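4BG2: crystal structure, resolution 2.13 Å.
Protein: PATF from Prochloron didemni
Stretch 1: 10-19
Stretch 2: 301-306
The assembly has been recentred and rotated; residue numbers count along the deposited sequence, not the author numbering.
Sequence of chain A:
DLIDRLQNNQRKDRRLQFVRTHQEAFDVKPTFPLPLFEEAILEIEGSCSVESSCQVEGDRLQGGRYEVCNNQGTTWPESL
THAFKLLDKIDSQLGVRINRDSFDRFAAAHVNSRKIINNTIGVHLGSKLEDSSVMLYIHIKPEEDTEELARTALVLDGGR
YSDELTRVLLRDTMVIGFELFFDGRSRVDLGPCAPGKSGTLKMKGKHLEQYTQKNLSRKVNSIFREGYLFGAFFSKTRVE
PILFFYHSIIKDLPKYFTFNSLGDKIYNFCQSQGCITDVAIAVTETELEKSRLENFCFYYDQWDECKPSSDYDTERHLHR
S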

ATOM      1  N   GLN A  10     -11.733  21.404   6.032  1.00 39.10           N
ATOM      2  CA  GLN A  10     -12.403  20.286   6.696  1.00 41.15           C
ATOM      3  C   GLN A  10     -11.871  18.927   6.218  1.00 37.26           C
ATOM      4  O   GLN A  10     -11.661  18.040   7.017  1.00 37.35           O
ATOM      5  N   ARG A  11     -11.610  18.772   4.929  1.00 36.05           N
ATOM      6  CA  ARG A  11     -10.912  17.565   4.479  1.00 36.48           C
ATOM      7  C   ARG A  11      -9.613  17.345   5.258  1.00 33.75           C
ATOM      8  O   ARG A  11      -9.323  16.227   5.691  1.00 32.37           O
ATOM      9  N   LYS A  12      -8.815  18.404   5.395  1.00 32.72           N
ATOM     10  CA  LYS A  12      -7.534  18.307   6.088  1.00 34.36           C
ATOM     11  C   LYS A  12      -7.688  17.884   7.536  1.00 34.93           C
ATOM     12  O   LYS A  12      -6.894  17.079   8.048  1.00 35.53           O
ATOM     13  N   ASP A  13      -8.705  18.406   8.201  1.00 36.11           N
ATOM     14  CA  ASP A  13      -9.018  17.979   9.571  1.00 39.77           C
ATOM     15  C   ASP A  13      -9.431  16.509   9.618  1.00 36.96           C
ATOM     16  O   ASP A  13      -8.987  15.785  10.486  1.00 36.34           O
ATOM     17  N   ARG A  14     -10.278  16.069   8.689  1.00 36.52           N
ATOM     18  CA  ARG A  14     -10.715  14.658   8.673  1.00 38.48           C
ATOM     19  C   ARG A  14      -9.555  13.681   8.430  1.00 35.38           C
ATOM     20  O   ARG A  14      -9.458  12.629   9.063  1.00 34.89           O
ATOM     21  N   ARG A  15      -8.686  14.047   7.495  1.00 33.43           N
ATOM     22  CA  ARG A  15      -7.469  13.297   7.200  1.00 33.98           C
ATOM     23  C   ARG A  15      -6.695  12.981   8.473  1.00 33.16           C
ATOM     24  O   ARG A  15      -6.299  11.839   8.727  1.00 33.95           O
ATOM     25  N   LEU A  16      -6.433  14.030   9.235  1.00 32.30           N
ATOM     26  CA  LEU A  16      -5.662  13.925  10.467  1.00 34.49           C
ATOM     27  C   LEU A  16      -6.396  13.066  11.484  1.00 34.17           C
ATOM     28  O   LEU A  16      -5.793  12.277  12.196  1.00 35.63           O
ATOM     29  N   GLN A  17      -7.704  13.222  11.547  1.00 31.10           N
ATOM     30  CA  GLN A  17      -8.507  12.456  12.485  1.00 33.95           C
ATOM     31  C   GLN A  17      -8.455  10.954  12.182  1.00 30.49           C
ATOM     32  O   GLN A  17      -8.272  10.161  13.085  1.00 29.03           O
ATOM     33  N   PHE A  18      -8.537  10.577  10.907  1.00 28.84           N
ATOM     34  CA  PHE A  18      -8.302   9.170  10.526  1.00 28.86           C
ATOM     35  C   PHE A  18      -6.987   8.643  11.085  1.00 29.28           C
ATOM     36  O   PHE A  18      -6.934   7.563  11.671  1.00 26.45           O
ATOM     37  N   VAL A  19      -5.918   9.409  10.861  1.00 29.65           N
ATOM     38  CA  VAL A  19      -4.594   8.985  11.280  1.00 29.12           C
ATOM     39  C   VAL A  19      -4.547   8.898  12.820  1.00 29.99           C
ATOM     40  O   VAL A  19      -4.040   7.922  13.374  1.00 29.87           O
ATOM     41  N   ASP A 301      -9.435   1.806   4.171  1.00 30.17           N
ATOM     42  CA  ASP A 301      -9.300   3.037   3.412  1.00 31.74           C
ATOM     43  C   ASP A 301     -10.428   3.977   3.782  1.00 32.91           C
ATOM     44  O   ASP A 301     -11.607   3.581   3.779  1.00 33.92           O
ATOM     45  N   GLN A 302     -10.066   5.215   4.127  1.00 30.70           N
ATOM     46  CA  GLN A 302     -11.020   6.243   4.490  1.00 31.78           C
ATOM     47  C   GLN A 302     -10.827   7.475   3.607  1.00 33.24           C
ATOM     48  O   GLN A 302      -9.680   7.871   3.315  1.00 29.72           O
ATOM     49  N   TRP A 303     -11.941   8.059   3.159  1.00 35.88           N
ATOM     50  CA  TRP A 303     -11.923   9.212   2.263  1.00 38.75           C
ATOM     51  C   TRP A 303     -12.270  10.473   3.053  1.00 39.15           C
ATOM     52  O   TRP A 303     -13.266  10.520   3.773  1.00 37.54           O
ATOM     53  N   ASP A 304     -11.430  11.505   2.914  1.00 38.41           N
ATOM     54  CA  ASP A 304     -11.534  12.690   3.768  1.00 39.95           C
ATOM     55  C   ASP A 304     -12.716  13.602   3.480  1.00 43.08           C
ATOM     56  O   ASP A 304     -12.893  14.596   4.156  1.00 43.55           O
ATOM     57  N   GLU A 305     -13.516  13.279   2.475  1.00 47.92           N
ATOM     58  CA  GLU A 305     -14.792  13.954   2.272  1.00 55.03           C
ATOM     59  C   GLU A 305     -15.937  13.291   3.048  1.00 58.11           C
ATOM     60  O   GLU A 305     -17.048  13.790   3.017  1.00 60.95           O
ATOM     61  N   CYS A 306     -15.679  12.179   3.740  1.00 40.69           N
ATOM     62  CA  CYS A 306     -16.691  11.556   4.607  1.00 46.05           C
ATOM     63  C   CYS A 306     -16.650  12.237   5.968  1.00 47.41           C
ATOM     64  O   CYS A 306     -17.544  13.007   6.300  1.00 51.46           O
TER

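One face of the helix, carrying Arg 11, Arg 14, Arg 15 and Phe 18, packs against the end of a strand and the type I turn from Trp 303 to Cys 306. The turn is closed by its own backbone bond, from Cys 306 N to Trp 303 O (2.9 Å), and offers the arginines carbonyl and carboxylate oxygens.

Asp 304 lies closest to the helix backbone. Its chi1 is p, and although its CA-to-CB bond points sideways, the carboxylate comes nearer the helix. Asp 304 OD2 accepts from Arg 15 NE at 2.9 Å and from Arg 15 NH2 at 3.1 Å, a salt bridge lying near the guanidinium plane. Arg 15 also starts sideways, and off-rotamer values of chi1 (-128°) and chi3 (-92°) accompany the approach of its end. Both residues are buried, where an unpaired charge would be costly; Arg 15 NH1 and Asp 304 OD1 are hydrogen-bonded elsewhere in the structure. The aliphatic part of Arg 11 covers the same aspartate, with Arg 11 CG 3.5 Å from Asp 304 OD1.

Arg 11, m at chi1 and then t, t, extends along the turn to Glu 305. Two donors meet two acceptors: Arg 11 NE to Glu 305 OE1 at 3.0 Å, which is weak at 144°, and Arg 11 NH2 to Glu 305 OE2 at 3.2 Å, which is straighter. The CA-to-CB bond of Glu 305 points away from the helix, yet its long side chain, m at chi1, brings the carboxylate back. The backbones also meet in a CA-H...O contact, Arg 11 CA to Asp 304 O, 3.6 Å.

That same carbonyl serves Arg 14, whose CA-to-CB bond points toward the turn, with chi1 m and chi2 t. Arg 14 NH1 gives Asp 304 O a short but weak bond, 2.7 Å at 130°, while the backbone of Glu 305 and Cys 306 passes over one guanidinium face. Arg 14 NE lies 2.9 Å from Cys 306 O, but the angle is too poor for a hydrogen bond.

Phe 18, chi1 m, its CA-to-CB bond toward the strand, supplies the apolar surface of the helix. Gln 302, m then t, lays its CB over the ring face, Gln 302 CB being 3.6 Å from the Phe 18 ring centroid, in a CH-pi contact that uses the methylene part of a polar residue. Trp 303 O meets the ring edge, 3.6 Å from Phe 18 CZ. The amide of Gln 302 remains satisfied: NE2 bonds elsewhere, and water 1 donates to Gln 302 OE1 (3.1 Å from the water O) and to Phe 18 O (2.9 Å), linking strand to helix. The CA-to-CB bond of Trp 303 points away, and Trp 303 NE1 is bonded to Asp 301 OD2 at 3.0 Å.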

ATOM      1  CB  GLN A  10     -13.910  20.384   6.511  1.00 44.52           C
ATOM      2  CG  GLN A  10     -14.522  21.425   7.427  1.00 50.09           C
ATOM      3  CD  GLN A  10     -16.001  21.617   7.193  1.00 55.30           C
ATOM      4  OE1 GLN A  10     -16.430  21.978   6.099  1.00 55.41           O
ATOM      5  NE2 GLN A  10     -16.787  21.377   8.222  1.00 62.79           N
ATOM      6  CB  ARG A  11     -10.536  17.663   3.025  1.00 39.49           C
ATOM      7  CG  ARG A  11     -11.679  17.603   2.056  1.00 44.21           C
ATOM      8  CD  ARG A  11     -11.161  18.287   0.824  1.00 47.67           C
ATOM      9  NE  ARG A  11     -11.976  18.104  -0.357  1.00 54.79           N
ATOM     10  CZ  ARG A  11     -11.879  18.887  -1.421  1.00 57.33           C
ATOM     11  NH1 ARG A  11     -11.007  19.895  -1.437  1.00 54.96           N
ATOM     12  NH2 ARG A  11     -12.642  18.647  -2.480  1.00 64.25           N
ATOM     13  CB  LYS A  12      -6.753  19.626   5.998  1.00 37.50           C
ATOM     14  CG  LYS A  12      -6.221  19.878   4.595  1.00 40.36           C
ATOM     15  CD  LYS A  12      -5.485  21.205   4.460  1.00 46.18           C
ATOM     16  CE  LYS A  12      -4.995  21.380   3.030  1.00 50.81           C
ATOM     17  NZ  LYS A  12      -4.224  22.638   2.852  1.00 58.18           N
ATOM     18  CB  ASP A  13     -10.135  18.846  10.168  1.00 44.80           C
ATOM     19  CG  ASP A  13      -9.742  20.306  10.291  1.00 50.32           C
ATOM     20  OD1 ASP A  13      -8.608  20.591  10.717  1.00 54.25           O
ATOM     21  OD2 ASP A  13     -10.572  21.182   9.965  1.00 56.78           O
ATOM     22  CB  ARG A  14     -11.791  14.439   7.617  1.00 43.19           C
ATOM     23  CG  ARG A  14     -13.175  14.858   8.068  1.00 51.97           C
ATOM     24  CD  ARG A  14     -14.263  14.068   7.349  1.00 59.62           C
ATOM     25  NE  ARG A  14     -15.471  14.864   7.165  1.00 66.24           N
ATOM     26  CZ  ARG A  14     -15.619  15.839   6.268  1.00 66.80           C
ATOM     27  NH1 ARG A  14     -14.634  16.181   5.438  1.00 62.58           N
ATOM     28  NH2 ARG A  14     -16.775  16.488   6.208  1.00 72.99           N
ATOM     29  CB  ARG A  15      -6.552  14.164   6.356  1.00 35.46           C
ATOM     30  CG  ARG A  15      -6.054  13.544   5.113  1.00 38.13           C
ATOM     31  CD  ARG A  15      -5.325  14.644   4.344  1.00 40.53           C
ATOM     32  NE  ARG A  15      -6.204  15.313   3.416  1.00 40.58           N
ATOM     33  CZ  ARG A  15      -5.847  16.304   2.628  1.00 41.79           C
ATOM     34  NH1 ARG A  15      -4.606  16.762   2.642  1.00 44.99           N
ATOM     35  NH2 ARG A  15      -6.751  16.839   1.826  1.00 42.81           N
ATOM     36  CB  LEU A  16      -5.425  15.327  11.041  1.00 37.59           C
ATOM     37  CG  LEU A  16      -4.437  15.436  12.196  1.00 43.40           C
ATOM     38  CD1 LEU A  16      -3.152  14.681  11.897  1.00 44.29           C
ATOM     39  CD2 LEU A  16      -4.153  16.909  12.479  1.00 49.04           C
ATOM     40  CB  GLN A  17      -9.937  12.985  12.524  1.00 37.66           C
ATOM     41  CG  GLN A  17     -10.749  12.267  13.581  1.00 42.90           C
ATOM     42  CD  GLN A  17     -10.170  12.406  14.985  1.00 47.06           C
ATOM     43  OE1 GLN A  17      -9.683  13.469  15.373  1.00 56.68           O
ATOM     44  NE2 GLN A  17     -10.202  11.328  15.743  1.00 49.58           N
ATOM     45  CB  PHE A  18      -8.286   8.976   9.003  1.00 26.64           C
ATOM     46  CG  PHE A  18      -9.568   9.368   8.329  1.00 27.85           C
ATOM     47  CD1 PHE A  18     -10.770   9.296   8.997  1.00 28.86           C
ATOM     48  CD2 PHE A  18      -9.561   9.818   7.020  1.00 27.81           C
ATOM     49  CE1 PHE A  18     -11.948   9.667   8.376  1.00 29.70           C
ATOM     50  CE2 PHE A  18     -10.732  10.170   6.386  1.00 28.35           C
ATOM     51  CZ  PHE A  18     -11.932  10.095   7.069  1.00 29.23           C
ATOM     52  CB  VAL A  19      -3.520   9.939  10.724  1.00 29.62           C
ATOM     53  CG1 VAL A  19      -2.202   9.715  11.411  1.00 30.89           C
ATOM     54  CG2 VAL A  19      -3.386   9.782   9.216  1.00 29.20           C
ATOM     55  CB  ASP A 301      -9.344   2.705   1.919  1.00 34.79           C
ATOM     56  CG  ASP A 301      -8.996   3.899   1.011  1.00 40.08           C
ATOM     57  OD1 ASP A 301      -8.374   4.889   1.461  1.00 43.92           O
ATOM     58  OD2 ASP A 301      -9.336   3.831  -0.197  1.00 43.50           O
ATOM     59  CB  GLN A 302     -10.862   6.595   5.964  1.00 31.63           C
ATOM     60  CG  GLN A 302     -11.267   5.460   6.893  1.00 32.55           C
ATOM     61  CD  GLN A 302     -10.996   5.772   8.350  1.00 32.58           C
ATOM     62  OE1 GLN A 302      -9.845   5.859   8.753  1.00 31.84           O
ATOM     63  NE2 GLN A 302     -12.050   5.908   9.148  1.00 33.47           N
ATOM     64  CB  TRP A 303     -12.850   8.993   1.038  1.00 43.03           C
ATOM     65  CG  TRP A 303     -12.270   7.955   0.026  1.00 48.27           C
ATOM     66  CD1 TRP A 303     -11.455   6.870   0.323  1.00 47.40           C
ATOM     67  CD2 TRP A 303     -12.483   7.900  -1.409  1.00 52.00           C
ATOM     68  NE1 TRP A 303     -11.143   6.183  -0.827  1.00 48.69           N
ATOM     69  CE2 TRP A 303     -11.759   6.781  -1.898  1.00 52.24           C
ATOM     70  CE3 TRP A 303     -13.206   8.688  -2.323  1.00 56.39           C
ATOM     71  CZ2 TRP A 303     -11.738   6.437  -3.258  1.00 53.38           C
ATOM     72  CZ3 TRP A 303     -13.192   8.338  -3.670  1.00 57.46           C
ATOM     73  CH2 TRP A 303     -12.458   7.224  -4.124  1.00 56.13           C
ATOM     74  CB  ASP A 304     -10.216  13.472   3.776  1.00 38.34           C
ATOM     75  CG  ASP A 304      -9.893  14.124   2.431  1.00 39.61           C
ATOM     76  OD1 ASP A 304     -10.767  14.240   1.535  1.00 39.11           O
ATOM     77  OD2 ASP A 304      -8.733  14.565   2.290  1.00 38.12           O
ATOM     78  CB  GLU A 305     -15.122  13.994   0.777  1.00 58.23           C
ATOM     79  CG  GLU A 305     -13.998  14.581  -0.070  1.00 60.04           C
ATOM     80  CD  GLU A 305     -14.344  15.900  -0.711  1.00 65.88           C
ATOM     81  OE1 GLU A 305     -14.647  16.843   0.059  1.00 72.07           O
ATOM     82  OE2 GLU A 305     -14.284  15.997  -1.972  1.00 68.11           O
ATOM     83  CB  CYS A 306     -16.448  10.061   4.786  1.00 46.24           C
ATOM     84  SG  CYS A 306     -17.461   9.288   6.104  1.00 55.33           S
TER
HETATM   85  O   HOH W   1      -8.803   5.380  11.602  1.00 35.48           O